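Local coordinates for CalG4 (Micromonospora echinospora, PDB 3IA7), which adopts the two-domain GT-B fold, each domain a parallel beta-sheet layered with helices, and carries bound calcium ions, at residues Val55-Glu60 with Val88-Ala93; Ala135-Tyr140 with Glu202-Arg207; Asn240-His245 with Gly268-Pro273; Pro319-Pro324 with Ser344-Asp349. All coordinates share one frame; numbering follows the deposited sequence.

Interaction 1 (Val55-Glu60 with Val88-Ala93)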
loop_
_atom_site.group_PDB
_atom_site.type_symbol
_atom_site.label_atom_id
_atom_site.label_comp_id
_atom_site.label_asym_id
_atom_site.label_seq_id
_atom_site.Cartn_x
_atom_site.Cartn_y
_atom_site.Cartn_z
ATOM N N VAL A 55 -14.679 -3.414 17.666
ATOM C CA VAL A 55 -15.989 -3.653 18.254
ATOM C C VAL A 55 -16.775 -4.360 17.145
ATOM O O VAL A 55 -17.018 -3.779 16.058
ATOM C CB VAL A 55 -16.694 -2.325 18.619
ATOM C CG1 VAL A 55 -18.238 -2.588 18.909
ATOM C CG2 VAL A 55 -15.995 -1.673 19.838
ATOM N N LEU A 56 -17.155 -5.611 17.385
ATOM C CA LEU A 56 -17.909 -6.367 16.345
ATOM C C LEU A 56 -19.392 -6.028 16.321
ATOM O O LEU A 56 -20.015 -5.795 17.387
ATOM C CB LEU A 56 -17.806 -7.890 16.583
ATOM C CG LEU A 56 -16.385 -8.452 16.528
ATOM C CD1 LEU A 56 -16.445 -9.932 16.952
ATOM C CD2 LEU A 56 -15.845 -8.304 15.129
ATOM N N TYR A 57 -19.949 -6.003 15.106
ATOM C CA TYR A 57 -21.390 -5.966 14.940
ATOM C C TYR A 57 -21.768 -7.098 13.971
ATOM O O TYR A 57 -20.918 -7.629 13.227
ATOM C CB TYR A 57 -21.852 -4.545 14.471
ATOM C CG TYR A 57 -21.807 -4.299 12.958
ATOM C CD1 TYR A 57 -22.958 -4.492 12.159
ATOM C CD2 TYR A 57 -20.615 -3.920 12.315
ATOM C CE1 TYR A 57 -22.921 -4.253 10.768
ATOM C CE2 TYR A 57 -20.599 -3.672 10.936
ATOM C CZ TYR A 57 -21.755 -3.830 10.185
ATOM O OH TYR A 57 -21.726 -3.646 8.798
ATOM N N LYS A 58 -23.052 -7.449 14.012
ATOM C CA LYS A 58 -23.637 -8.443 13.160
ATOM C C LYS A 58 -24.359 -7.740 12.014
ATOM O O LYS A 58 -25.304 -6.974 12.224
ATOM C CB LYS A 58 -24.642 -9.269 13.957
ATOM C CG LYS A 58 -25.529 -10.154 13.070
ATOM C CD LYS A 58 -24.802 -11.407 12.665
ATOM C CE LYS A 58 -25.784 -12.420 12.029
ATOM N NZ LYS A 58 -24.953 -13.528 11.427
ATOM N N SER A 59 -23.884 -8.004 10.808
ATOM C CA SER A 59 -24.462 -7.385 9.620
ATOM C C SER A 59 -25.745 -8.005 9.184
ATOM O O SER A 59 -25.860 -9.250 9.096
ATOM C CB SER A 59 -23.468 -7.437 8.452
ATOM O OG SER A 59 -23.945 -6.744 7.327
ATOM N N GLU A 60 -26.693 -7.130 8.863
ATOM C CA GLU A 60 -27.937 -7.527 8.174
ATOM C C GLU A 60 -27.686 -8.271 6.866
ATOM O O GLU A 60 -28.509 -9.071 6.426
ATOM C CB GLU A 60 -28.813 -6.300 7.915
ATOM C CG GLU A 60 -29.279 -5.630 9.192
ATOM C CD GLU A 60 -30.369 -6.420 9.929
ATOM O OE1 GLU A 60 -31.367 -6.813 9.309
ATOM O OE2 GLU A 60 -30.202 -6.657 11.141
ATOM N N VAL A 88 -28.668 0.816 12.354
ATOM C CA VAL A 88 -29.053 0.497 13.752
ATOM C C VAL A 88 -28.152 -0.603 14.396
ATOM O O VAL A 88 -27.796 -0.535 15.591
ATOM C CB VAL A 88 -30.561 0.117 13.861
ATOM C CG1 VAL A 88 -30.914 -0.415 15.257
ATOM C CG2 VAL A 88 -31.452 1.348 13.558
ATOM N N ALA A 89 -27.783 -1.604 13.609
ATOM C CA ALA A 89 -26.877 -2.665 14.077
ATOM C C ALA A 89 -25.549 -2.074 14.581
ATOM O O ALA A 89 -25.072 -2.443 15.656
ATOM C CB ALA A 89 -26.649 -3.709 12.962
ATOM N N ILE A 90 -24.996 -1.151 13.812
ATOM C CA ILE A 90 -23.729 -0.470 14.127
ATOM C C ILE A 90 -23.885 0.448 15.340
ATOM O O ILE A 90 -23.064 0.400 16.287
ATOM C CB ILE A 90 -23.224 0.340 12.886
ATOM C CG1 ILE A 90 -22.741 -0.650 11.774
ATOM C CG2 ILE A 90 -22.056 1.334 13.290
ATOM C CD1 ILE A 90 -22.693 -0.036 10.419
ATOM N N LEU A 91 -24.955 1.246 15.322
ATOM C CA LEU A 91 -25.298 2.132 16.435
ATOM C C LEU A 91 -25.420 1.347 17.770
ATOM O O LEU A 91 -24.786 1.696 18.783
ATOM C CB LEU A 91 -26.616 2.883 16.059
ATOM C CG LEU A 91 -27.279 3.857 17.033
ATOM C CD1 LEU A 91 -26.389 5.056 17.189
ATOM C CD2 LEU A 91 -28.588 4.279 16.389
ATOM N N ARG A 92 -26.202 0.273 17.781
ATOM C CA ARG A 92 -26.365 -0.508 19.014
ATOM C C ARG A 92 -25.035 -1.115 19.467
ATOM O O ARG A 92 -24.785 -1.170 20.675
ATOM C CB ARG A 92 -27.405 -1.639 18.861
ATOM C CG ARG A 92 -28.874 -1.090 18.695
ATOM C CD ARG A 92 -29.868 -2.207 18.486
ATOM N NE ARG A 92 -31.197 -1.658 18.224
ATOM C CZ ARG A 92 -32.258 -2.396 17.915
ATOM N NH1 ARG A 92 -32.159 -3.729 17.801
ATOM N NH2 ARG A 92 -33.411 -1.778 17.708
ATOM N N ALA A 93 -24.226 -1.657 18.529
ATOM C CA ALA A 93 -22.960 -2.326 18.913
ATOM C C ALA A 93 -22.013 -1.332 19.565
ATOM O O ALA A 93 -21.360 -1.665 20.533
ATOM C CB ALA A 93 -22.245 -2.899 17.708
#

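Interaction 2 (Ala135-Tyr140 with Glu202-Arg207)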
loop_
_atom_site.group_PDB
_atom_site.type_symbol
_atom_site.label_atom_id
_atom_site.label_comp_id
_atom_site.label_asym_id
_atom_site.label_seq_id
_atom_site.Cartn_x
_atom_site.Cartn_y
_atom_site.Cartn_z
ATOM N N ALA A 135 -18.714 13.531 -2.664
ATOM C CA ALA A 135 -19.349 14.378 -1.662
ATOM C C ALA A 135 -20.725 14.976 -2.098
ATOM O O ALA A 135 -20.987 15.129 -3.303
ATOM C CB ALA A 135 -18.373 15.481 -1.279
ATOM N N ALA A 136 -21.556 15.316 -1.119
ATOM C CA ALA A 136 -22.884 15.869 -1.371
ATOM C C ALA A 136 -22.987 17.189 -0.659
ATOM O O ALA A 136 -22.472 17.380 0.457
ATOM C CB ALA A 136 -24.008 14.910 -0.911
ATOM N N ASN A 137 -23.627 18.124 -1.335
ATOM C CA ASN A 137 -24.030 19.375 -0.696
ATOM C C ASN A 137 -25.299 19.868 -1.381
ATOM O O ASN A 137 -25.923 19.145 -2.168
ATOM C CB ASN A 137 -22.880 20.416 -0.733
ATOM C CG ASN A 137 -22.534 20.898 -2.166
ATOM O OD1 ASN A 137 -23.215 20.553 -3.128
ATOM N ND2 ASN A 137 -21.460 21.708 -2.288
ATOM N N GLU A 138 -25.653 21.129 -1.181
ATOM C CA GLU A 138 -26.912 21.618 -1.781
ATOM C C GLU A 138 -26.896 21.655 -3.316
ATOM O O GLU A 138 -27.951 21.762 -3.949
ATOM C CB GLU A 138 -27.299 22.967 -1.185
ATOM C CG GLU A 138 -26.424 24.105 -1.670
ATOM C CD GLU A 138 -25.155 24.341 -0.824
ATOM O OE1 GLU A 138 -24.649 23.408 -0.120
ATOM O OE2 GLU A 138 -24.664 25.512 -0.893
ATOM N N HIS A 139 -25.709 21.573 -3.915
ATOM C CA HIS A 139 -25.550 21.633 -5.362
ATOM C C HIS A 139 -25.581 20.298 -6.050
ATOM O O HIS A 139 -25.925 20.209 -7.248
ATOM C CB HIS A 139 -24.249 22.378 -5.715
ATOM C CG HIS A 139 -24.293 23.807 -5.315
ATOM N ND1 HIS A 139 -23.903 24.234 -4.067
ATOM C CD2 HIS A 139 -24.817 24.886 -5.939
ATOM C CE1 HIS A 139 -24.105 25.535 -3.969
ATOM N NE2 HIS A 139 -24.684 25.949 -5.079
ATOM N N TYR A 140 -25.192 19.264 -5.312
ATOM C CA TYR A 140 -24.940 17.948 -5.897
ATOM C C TYR A 140 -25.055 16.842 -4.886
ATOM O O TYR A 140 -24.540 16.927 -3.769
ATOM C CB TYR A 140 -23.550 17.854 -6.560
ATOM C CG TYR A 140 -23.280 16.470 -7.119
ATOM C CD1 TYR A 140 -23.836 16.064 -8.341
ATOM C CD2 TYR A 140 -22.486 15.562 -6.421
ATOM C CE1 TYR A 140 -23.625 14.803 -8.835
ATOM C CE2 TYR A 140 -22.259 14.293 -6.923
ATOM C CZ TYR A 140 -22.852 13.929 -8.135
ATOM O OH TYR A 140 -22.625 12.683 -8.644
ATOM N N GLU A 202 -16.148 23.201 -7.109
ATOM C CA GLU A 202 -15.997 24.621 -6.700
ATOM C C GLU A 202 -16.977 25.077 -5.619
ATOM O O GLU A 202 -16.747 26.100 -4.971
ATOM C CB GLU A 202 -16.058 25.574 -7.912
ATOM C CG GLU A 202 -17.452 25.747 -8.523
ATOM C CD GLU A 202 -17.420 26.578 -9.788
ATOM O OE1 GLU A 202 -16.428 26.509 -10.533
ATOM O OE2 GLU A 202 -18.390 27.275 -10.049
ATOM N N THR A 203 -18.071 24.325 -5.464
ATOM C CA THR A 203 -19.151 24.687 -4.564
ATOM C C THR A 203 -18.915 24.115 -3.159
ATOM O O THR A 203 -19.672 24.400 -2.240
ATOM C CB THR A 203 -20.528 24.176 -5.099
ATOM O OG1 THR A 203 -20.561 22.732 -4.999
ATOM C CG2 THR A 203 -20.729 24.623 -6.523
ATOM N N PHE A 204 -17.866 23.313 -2.993
ATOM C CA PHE A 204 -17.621 22.638 -1.707
ATOM C C PHE A 204 -16.737 23.493 -0.823
ATOM O O PHE A 204 -15.595 23.801 -1.201
ATOM C CB PHE A 204 -17.055 21.178 -1.902
ATOM C CG PHE A 204 -18.101 20.208 -2.373
ATOM C CD1 PHE A 204 -18.862 19.452 -1.433
ATOM C CD2 PHE A 204 -18.395 20.121 -3.729
ATOM C CE1 PHE A 204 -19.898 18.616 -1.868
ATOM C CE2 PHE A 204 -19.403 19.298 -4.204
ATOM C CZ PHE A 204 -20.171 18.508 -3.255
ATOM N N ASP A 205 -17.260 23.882 0.343
ATOM C CA ASP A 205 -16.515 24.770 1.216
ATOM C C ASP A 205 -15.407 24.074 2.015
ATOM O O ASP A 205 -15.177 22.878 1.853
ATOM C CB ASP A 205 -17.431 25.649 2.099
ATOM C CG ASP A 205 -18.237 24.862 3.101
ATOM O OD1 ASP A 205 -17.850 23.737 3.498
ATOM O OD2 ASP A 205 -19.308 25.367 3.512
ATOM N N GLU A 206 -14.789 24.814 2.938
ATOM C CA GLU A 206 -13.621 24.306 3.645
ATOM C C GLU A 206 -13.936 23.131 4.590
ATOM O O GLU A 206 -12.999 22.487 5.024
ATOM C CB GLU A 206 -12.883 25.422 4.419
ATOM C CG GLU A 206 -13.770 26.126 5.419
ATOM C CD GLU A 206 -14.784 27.046 4.717
ATOM O OE1 GLU A 206 -14.534 27.447 3.545
ATOM O OE2 GLU A 206 -15.849 27.318 5.313
ATOM N N ARG A 207 -15.213 22.849 4.870
ATOM C CA ARG A 207 -15.611 21.618 5.603
ATOM C C ARG A 207 -15.366 20.321 4.818
ATOM O O ARG A 207 -15.528 19.221 5.348
ATOM C CB ARG A 207 -17.063 21.685 6.016
ATOM C CG ARG A 207 -17.419 22.817 7.037
ATOM C CD ARG A 207 -18.918 22.809 7.185
ATOM N NE ARG A 207 -19.585 23.225 5.942
ATOM C CZ ARG A 207 -20.900 23.393 5.826
ATOM N NH1 ARG A 207 -21.674 23.150 6.864
ATOM N NH2 ARG A 207 -21.444 23.780 4.676
#

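Interaction 3 (Asn240-His245 with Gly268-Pro273)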
loop_
_atom_site.group_PDB
_atom_site.type_symbol
_atom_site.label_atom_id
_atom_site.label_comp_id
_atom_site.label_asym_id
_atom_site.label_seq_id
_atom_site.Cartn_x
_atom_site.Cartn_y
_atom_site.Cartn_z
ATOM N N ASN A 240 -12.617 -8.432 -7.436
ATOM C CA ASN A 240 -12.728 -9.729 -6.796
ATOM C C ASN A 240 -14.165 -10.226 -6.969
ATOM O O ASN A 240 -14.969 -10.182 -6.024
ATOM C CB ASN A 240 -12.370 -9.590 -5.320
ATOM C CG ASN A 240 -11.921 -10.884 -4.698
ATOM O OD1 ASN A 240 -11.217 -11.683 -5.314
ATOM N ND2 ASN A 240 -12.307 -11.087 -3.453
ATOM N N GLN A 241 -14.475 -10.649 -8.198
ATOM C CA GLN A 241 -15.839 -10.936 -8.620
ATOM C C GLN A 241 -16.331 -12.200 -7.955
ATOM O O GLN A 241 -15.721 -13.263 -8.130
ATOM C CB GLN A 241 -15.914 -11.108 -10.145
ATOM C CG GLN A 241 -15.828 -9.810 -10.962
ATOM C CD GLN A 241 -17.161 -9.067 -11.066
ATOM O OE1 GLN A 241 -18.236 -9.677 -11.144
ATOM N NE2 GLN A 241 -17.087 -7.742 -11.081
ATOM N N PHE A 242 -17.438 -12.085 -7.214
ATOM C CA PHE A 242 -18.143 -13.254 -6.663
ATOM C C PHE A 242 -18.680 -14.122 -7.813
ATOM O O PHE A 242 -18.942 -15.317 -7.641
ATOM C CB PHE A 242 -19.298 -12.829 -5.741
ATOM C CG PHE A 242 -18.893 -11.875 -4.637
ATOM C CD1 PHE A 242 -18.704 -10.512 -4.900
ATOM C CD2 PHE A 242 -18.728 -12.335 -3.330
ATOM C CE1 PHE A 242 -18.337 -9.623 -3.877
ATOM C CE2 PHE A 242 -18.365 -11.455 -2.299
ATOM C CZ PHE A 242 -18.166 -10.095 -2.578
ATOM N N ASN A 243 -18.835 -13.491 -8.977
ATOM C CA ASN A 243 -19.321 -14.140 -10.196
ATOM C C ASN A 243 -18.195 -14.549 -11.154
ATOM O O ASN A 243 -17.180 -13.865 -11.283
ATOM C CB ASN A 243 -20.362 -13.256 -10.908
ATOM C CG ASN A 243 -21.538 -12.876 -9.996
ATOM O OD1 ASN A 243 -22.588 -13.528 -10.003
ATOM N ND2 ASN A 243 -21.353 -11.825 -9.200
ATOM N N GLU A 244 -18.397 -15.691 -11.802
ATOM C CA GLU A 244 -17.449 -16.252 -12.740
ATOM C C GLU A 244 -17.699 -15.610 -14.110
ATOM O O GLU A 244 -18.734 -15.871 -14.735
ATOM C CB GLU A 244 -17.632 -17.790 -12.837
ATOM C CG GLU A 244 -17.632 -18.599 -11.502
ATOM C CD GLU A 244 -19.035 -18.837 -10.911
ATOM O OE1 GLU A 244 -19.917 -17.953 -11.054
ATOM O OE2 GLU A 244 -19.263 -19.909 -10.288
ATOM N N HIS A 245 -16.777 -14.767 -14.576
ATOM C CA HIS A 245 -16.850 -14.253 -15.959
ATOM C C HIS A 245 -15.675 -14.764 -16.811
ATOM O O HIS A 245 -14.902 -13.961 -17.340
ATOM C CB HIS A 245 -16.982 -12.710 -16.014
ATOM C CG HIS A 245 -18.291 -12.200 -15.488
ATOM N ND1 HIS A 245 -18.391 -11.461 -14.326
ATOM C CD2 HIS A 245 -19.558 -12.356 -15.944
ATOM C CE1 HIS A 245 -19.661 -11.180 -14.094
ATOM N NE2 HIS A 245 -20.391 -11.710 -15.060
ATOM N N GLY A 268 -9.204 -12.328 -9.700
ATOM C CA GLY A 268 -9.786 -12.356 -8.359
ATOM C C GLY A 268 -9.757 -13.727 -7.693
ATOM O O GLY A 268 -9.339 -14.711 -8.296
ATOM N N GLY A 269 -10.225 -13.797 -6.454
ATOM C CA GLY A 269 -9.961 -14.947 -5.621
ATOM C C GLY A 269 -11.012 -16.008 -5.724
ATOM O O GLY A 269 -10.957 -17.002 -4.993
ATOM N N PHE A 270 -11.985 -15.799 -6.615
ATOM C CA PHE A 270 -13.133 -16.703 -6.732
ATOM C C PHE A 270 -13.130 -17.478 -8.055
ATOM O O PHE A 270 -14.003 -18.315 -8.282
ATOM C CB PHE A 270 -14.443 -15.918 -6.575
ATOM C CG PHE A 270 -14.631 -15.323 -5.209
ATOM C CD1 PHE A 270 -14.717 -16.139 -4.078
ATOM C CD2 PHE A 270 -14.705 -13.950 -5.049
ATOM C CE1 PHE A 270 -14.886 -15.590 -2.808
ATOM C CE2 PHE A 270 -14.870 -13.385 -3.800
ATOM C CZ PHE A 270 -14.958 -14.204 -2.664
ATOM N N LEU A 271 -12.148 -17.209 -8.914
ATOM C CA LEU A 271 -12.046 -17.888 -10.214
ATOM C C LEU A 271 -10.709 -18.621 -10.327
ATOM O O LEU A 271 -9.651 -18.015 -10.129
ATOM C CB LEU A 271 -12.222 -16.872 -11.372
ATOM C CG LEU A 271 -12.599 -17.346 -12.781
ATOM C CD1 LEU A 271 -13.898 -18.219 -12.752
ATOM C CD2 LEU A 271 -12.767 -16.180 -13.754
ATOM N N ASP A 272 -10.766 -19.920 -10.620
ATOM C CA ASP A 272 -9.585 -20.740 -10.906
ATOM C C ASP A 272 -9.061 -20.367 -12.303
ATOM O O ASP A 272 -9.802 -20.474 -13.280
ATOM C CB ASP A 272 -9.994 -22.221 -10.849
ATOM C CG ASP A 272 -8.822 -23.201 -11.084
ATOM O OD1 ASP A 272 -7.702 -22.785 -11.462
ATOM O OD2 ASP A 272 -9.049 -24.427 -10.904
ATOM N N PRO A 273 -7.795 -19.902 -12.407
ATOM C CA PRO A 273 -7.267 -19.564 -13.743
ATOM C C PRO A 273 -7.202 -20.753 -14.712
ATOM O O PRO A 273 -7.169 -20.556 -15.921
ATOM C CB PRO A 273 -5.881 -18.948 -13.449
ATOM C CG PRO A 273 -5.526 -19.449 -12.065
ATOM C CD PRO A 273 -6.818 -19.622 -11.339
HETATM O O HOH W 1 -12.645 -14.085 -8.676
#

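Interaction 4 (Pro319-Pro324 with Ser344-Asp349)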
loop_
_atom_site.group_PDB
_atom_site.type_symbol
_atom_site.label_atom_id
_atom_site.label_comp_id
_atom_site.label_asym_id
_atom_site.label_seq_id
_atom_site.Cartn_x
_atom_site.Cartn_y
_atom_site.Cartn_z
ATOM N N PRO A 319 -4.706 5.552 -18.877
ATOM C CA PRO A 319 -6.085 5.753 -19.324
ATOM C C PRO A 319 -6.921 4.454 -19.302
ATOM O O PRO A 319 -6.365 3.357 -19.380
ATOM C CB PRO A 319 -5.934 6.306 -20.769
ATOM C CG PRO A 319 -4.649 5.729 -21.263
ATOM C CD PRO A 319 -3.734 5.599 -19.997
ATOM N N LEU A 320 -8.241 4.578 -19.203
ATOM C CA LEU A 320 -9.097 3.389 -18.944
ATOM C C LEU A 320 -10.021 3.054 -20.118
ATOM O O LEU A 320 -10.547 3.954 -20.801
ATOM C CB LEU A 320 -9.965 3.637 -17.703
ATOM C CG LEU A 320 -9.277 3.651 -16.329
ATOM C CD1 LEU A 320 -7.993 4.382 -16.402
ATOM C CD2 LEU A 320 -10.191 4.347 -15.354
ATOM N N VAL A 321 -10.247 1.760 -20.335
ATOM C CA VAL A 321 -11.429 1.329 -21.060
ATOM C C VAL A 321 -12.312 0.639 -20.002
ATOM O O VAL A 321 -11.833 -0.225 -19.248
ATOM C CB VAL A 321 -11.114 0.387 -22.211
ATOM C CG1 VAL A 321 -12.408 -0.044 -22.948
ATOM C CG2 VAL A 321 -10.125 1.086 -23.204
ATOM N N LEU A 322 -13.549 1.099 -19.907
ATOM C CA LEU A 322 -14.482 0.682 -18.864
ATOM C C LEU A 322 -15.497 -0.327 -19.380
ATOM O O LEU A 322 -16.013 -0.197 -20.499
ATOM C CB LEU A 322 -15.183 1.906 -18.271
ATOM C CG LEU A 322 -14.248 2.802 -17.421
ATOM C CD1 LEU A 322 -15.033 3.692 -16.523
ATOM C CD2 LEU A 322 -13.237 2.071 -16.531
ATOM N N VAL A 323 -15.777 -1.332 -18.557
ATOM C CA VAL A 323 -16.877 -2.264 -18.796
ATOM C C VAL A 323 -17.753 -2.278 -17.513
ATOM O O VAL A 323 -17.701 -3.218 -16.692
ATOM C CB VAL A 323 -16.325 -3.614 -19.251
ATOM C CG1 VAL A 323 -15.817 -3.506 -20.737
ATOM C CG2 VAL A 323 -15.200 -4.132 -18.342
ATOM N N PRO A 324 -18.523 -1.191 -17.302
ATOM C CA PRO A 324 -19.269 -0.960 -16.050
ATOM C C PRO A 324 -20.400 -1.932 -15.754
ATOM O O PRO A 324 -20.836 -2.009 -14.599
ATOM C CB PRO A 324 -19.894 0.427 -16.236
ATOM C CG PRO A 324 -19.283 1.021 -17.423
ATOM C CD PRO A 324 -18.706 -0.080 -18.260
ATOM N N SER A 344 -12.757 5.519 -22.162
ATOM C CA SER A 344 -13.886 5.133 -22.976
ATOM C C SER A 344 -14.663 3.987 -22.289
ATOM O O SER A 344 -14.253 3.460 -21.238
ATOM C CB SER A 344 -13.389 4.731 -24.360
ATOM O OG SER A 344 -12.572 3.582 -24.261
ATOM N N VAL A 345 -15.796 3.634 -22.865
ATOM C CA VAL A 345 -16.654 2.612 -22.303
ATOM C C VAL A 345 -17.030 1.608 -23.393
ATOM O O VAL A 345 -17.302 1.997 -24.523
ATOM C CB VAL A 345 -17.899 3.247 -21.638
ATOM C CG1 VAL A 345 -18.793 3.981 -22.658
ATOM C CG2 VAL A 345 -18.707 2.204 -20.865
ATOM N N LEU A 346 -17.014 0.315 -23.055
ATOM C CA LEU A 346 -17.574 -0.709 -23.936
ATOM C C LEU A 346 -18.884 -1.207 -23.350
ATOM O O LEU A 346 -18.984 -1.411 -22.139
ATOM C CB LEU A 346 -16.626 -1.892 -24.086
ATOM C CG LEU A 346 -15.338 -1.709 -24.921
ATOM C CD1 LEU A 346 -14.407 -2.853 -24.669
ATOM C CD2 LEU A 346 -15.699 -1.646 -26.380
ATOM N N ARG A 347 -19.875 -1.399 -24.207
ATOM C CA ARG A 347 -21.130 -2.045 -23.767
ATOM C C ARG A 347 -21.090 -3.562 -23.898
ATOM O O ARG A 347 -20.205 -4.093 -24.570
ATOM C CB ARG A 347 -22.364 -1.469 -24.485
ATOM C CG ARG A 347 -22.569 0.037 -24.255
ATOM C CD ARG A 347 -22.522 0.455 -22.774
ATOM N NE ARG A 347 -22.578 1.910 -22.627
ATOM C CZ ARG A 347 -22.708 2.567 -21.471
ATOM N NH1 ARG A 347 -22.822 1.905 -20.316
ATOM N NH2 ARG A 347 -22.733 3.898 -21.472
ATOM N N PRO A 348 -22.042 -4.261 -23.233
ATOM C CA PRO A 348 -22.193 -5.707 -23.357
ATOM C C PRO A 348 -22.168 -6.215 -24.803
ATOM O O PRO A 348 -21.555 -7.255 -25.053
ATOM C CB PRO A 348 -23.571 -5.962 -22.722
ATOM C CG PRO A 348 -23.647 -4.950 -21.660
ATOM C CD PRO A 348 -23.033 -3.713 -22.275
ATOM N N ASP A 349 -22.801 -5.514 -25.746
ATOM C CA ASP A 349 -22.743 -5.978 -27.140
ATOM C C ASP A 349 -21.427 -5.680 -27.863
ATOM O O ASP A 349 -21.234 -6.072 -29.001
ATOM C CB ASP A 349 -23.965 -5.592 -28.001
ATOM C CG ASP A 349 -24.564 -4.209 -27.686
ATOM O OD1 ASP A 349 -24.000 -3.371 -26.947
ATOM O OD2 ASP A 349 -25.677 -3.970 -28.210
#

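Interaction 1 (Val55-Glu60 with Val88-Ala93)
Where strand 53-56, at the edge of the first parallel sheet, runs out into loop, Y57 rests its ring on I90 of helix 75-98. The evidence for a CH-pi contact is direct: I90 CG1 lies 3.6 Å from the centroid of the Y57 ring and only 6° off the ring normal, so it sits over the centre of that face. The hydroxyl is also held by the backbone N of Q13. Small helix residues let the chain come close. A93 CB meets Y57 CB at 3.7 Å, and A89 CB touches K58 O at 3.6 Å. Within the strand, V55 CG1 reaches A93 O at 3.6 Å. Between 55-60 and 88-93 there is no hydrogen bond; the polar ties to this helix come just before, from E86 to Y57 OH, S59 OG and E60 N, and from R85 to E60 in a salt bridge. Such a helix laid against the face of a parallel sheet is typical of the Rossmann-like alpha/beta sandwich.

Interaction 2 (Ala135-Tyr140 with Glu202-Arg207)
T203 OG1 is gripped twice, by N137 ND2 across the contact and by the backbone O of F200. The first bond, N137 ND2 to T203 OG1, is 3.0 Å long with an N-H...O angle of 177°, and the hydroxyl lies in the amide plane. That same amide is stacked on the F204 ring: the planes are 5° apart, and N137 ND2 stands 3.3 Å above the ring plane, over its centre. The other end of the amide closes an Asx turn, N137 OD1 accepting from H139 N at 2.8 Å, with the donor well above the carbonyl plane; a weak bond from Y140 N adds to it. From within the same turn, the H139 ring offers a face to T203, whose CB lies 3.9 Å from the ring centroid. A135 CB approaches F204 CE1 at 3.5 Å, while F208 meets the F204 ring edge-to-face. A second Asx turn follows in 202-207, where D205 OD1 takes both R207 N and R207 NE, and R207 grips the carboxylate side-on. Two loops are thus joined by an Asx-turn asparagine whose amide is both hydrogen-bonded and stacked on an aromatic ring, an amide-pi arrangement.

Interaction 3 (Asn240-His245 with Gly268-Pro273)
N240 and G269 mark the tight end of this contact; the F270 ring is close to N240 and Q241, and its pairing with F242 is loose. N240 OD1 accepts from G269 N at 2.6 Å with an N-H...O angle of 162°, the donor standing nearly along the C=O axis. N240 CG is anti to its backbone N (chi1 -157°), and OD1 of the amide beyond it faces G269 N. Here the chains are close, with the CA atoms of N240 and G268 4.2 Å apart; G268 has no side chain to intervene and takes a positive phi. N240 ND2 also touches F270 CE2 at 3.5 Å, and N240 packs against P222 of the second subunit. One water bridges the next step: it accepts from F270 N at 2.8 Å and donates to Q241 O. The same carbonyl oxygen comes near the plane of the F270 ring at its edge, 3.3 Å from F270 CD2. Buried L271 brings CD1 to E244 CB at 3.8 Å, while the carboxylate of exposed E244 leads away. Farther out, the packing thins. The exposed rings of F242 and F270 lie side by side with planes 21° apart, yet their centroids are 5.3 Å apart and they barely overlap. H245 takes the N-cap position of helix 246-256. Paired loops following neighbouring parallel strands, 233-237 and 262-266, are typical of the C-terminal edge of a Rossmann-like domain, which in GT-B folds faces the interdomain cleft.

Interaction 4 (Pro319-Pro324 with Ser344-Asp349)
L322 and S344 carry the backbone pairing between strands 320-322 and 343-345. Three hydrogen bonds of 2.8 to 3.0 Å define a parallel ladder: S344 N to L320 O, L322 N to S344 O, and L346 N to L322 O. L322 thus bonds through both its N and its O to the residues flanking V345. Weaker CA-H...O contacts fill in between, V345 CA approaching L322 O at 3.4 Å and V321 CA approaching S344 O. Side-chain contacts are mostly apolar. On the sheet face of V321 and S344, V321 CG2 lies against S344 OG, a carbon-oxygen contact. The other sheet face carries L322 and V345. Just past the strand ends, L346 CD1 meets V321 CG1 at 3.9 Å, and helix 353-365 packs on both residues. V323 CG1 comes beside L346 CB at 3.8 Å, the two side chains pointing the same way. The P324 ring, also past its strand, crosses V345 at about a right angle. P324 CD and V345 CG2 are 3.5 Å apart, a tight carbon contact, with V345 CG2 placed anti to the backbone N. Helix 331-339, which connects the strands, packs against L322, P324 and V345, completing the classical beta-alpha-beta crossover of a Rossmann-like sheet.

Interactions 1 and 2 belong to the seven-stranded sheet's domain, interactions 3 and 4 to the six-stranded one, and none touches another. Interaction 4 is a buried contact; 1, 2 and 3 are partly buried. Interaction 4 alone pairs strands, so backbone hydrogen bonds and aliphatic packing dominate it. Interaction 1 also involves an edge strand, but joins it to a helix without any hydrogen bond across. Interactions 2 and 3, both loop with loop, instead use an asparagine amide as the polar link, donating through its NH2 to a hydroxyl in interaction 2 and accepting through its oxygen from a backbone N-H in interaction 3. Interactions 3 and 4 have centres about 19 Å apart; interactions 2 and 3 lie on opposite sides of the chain's centre.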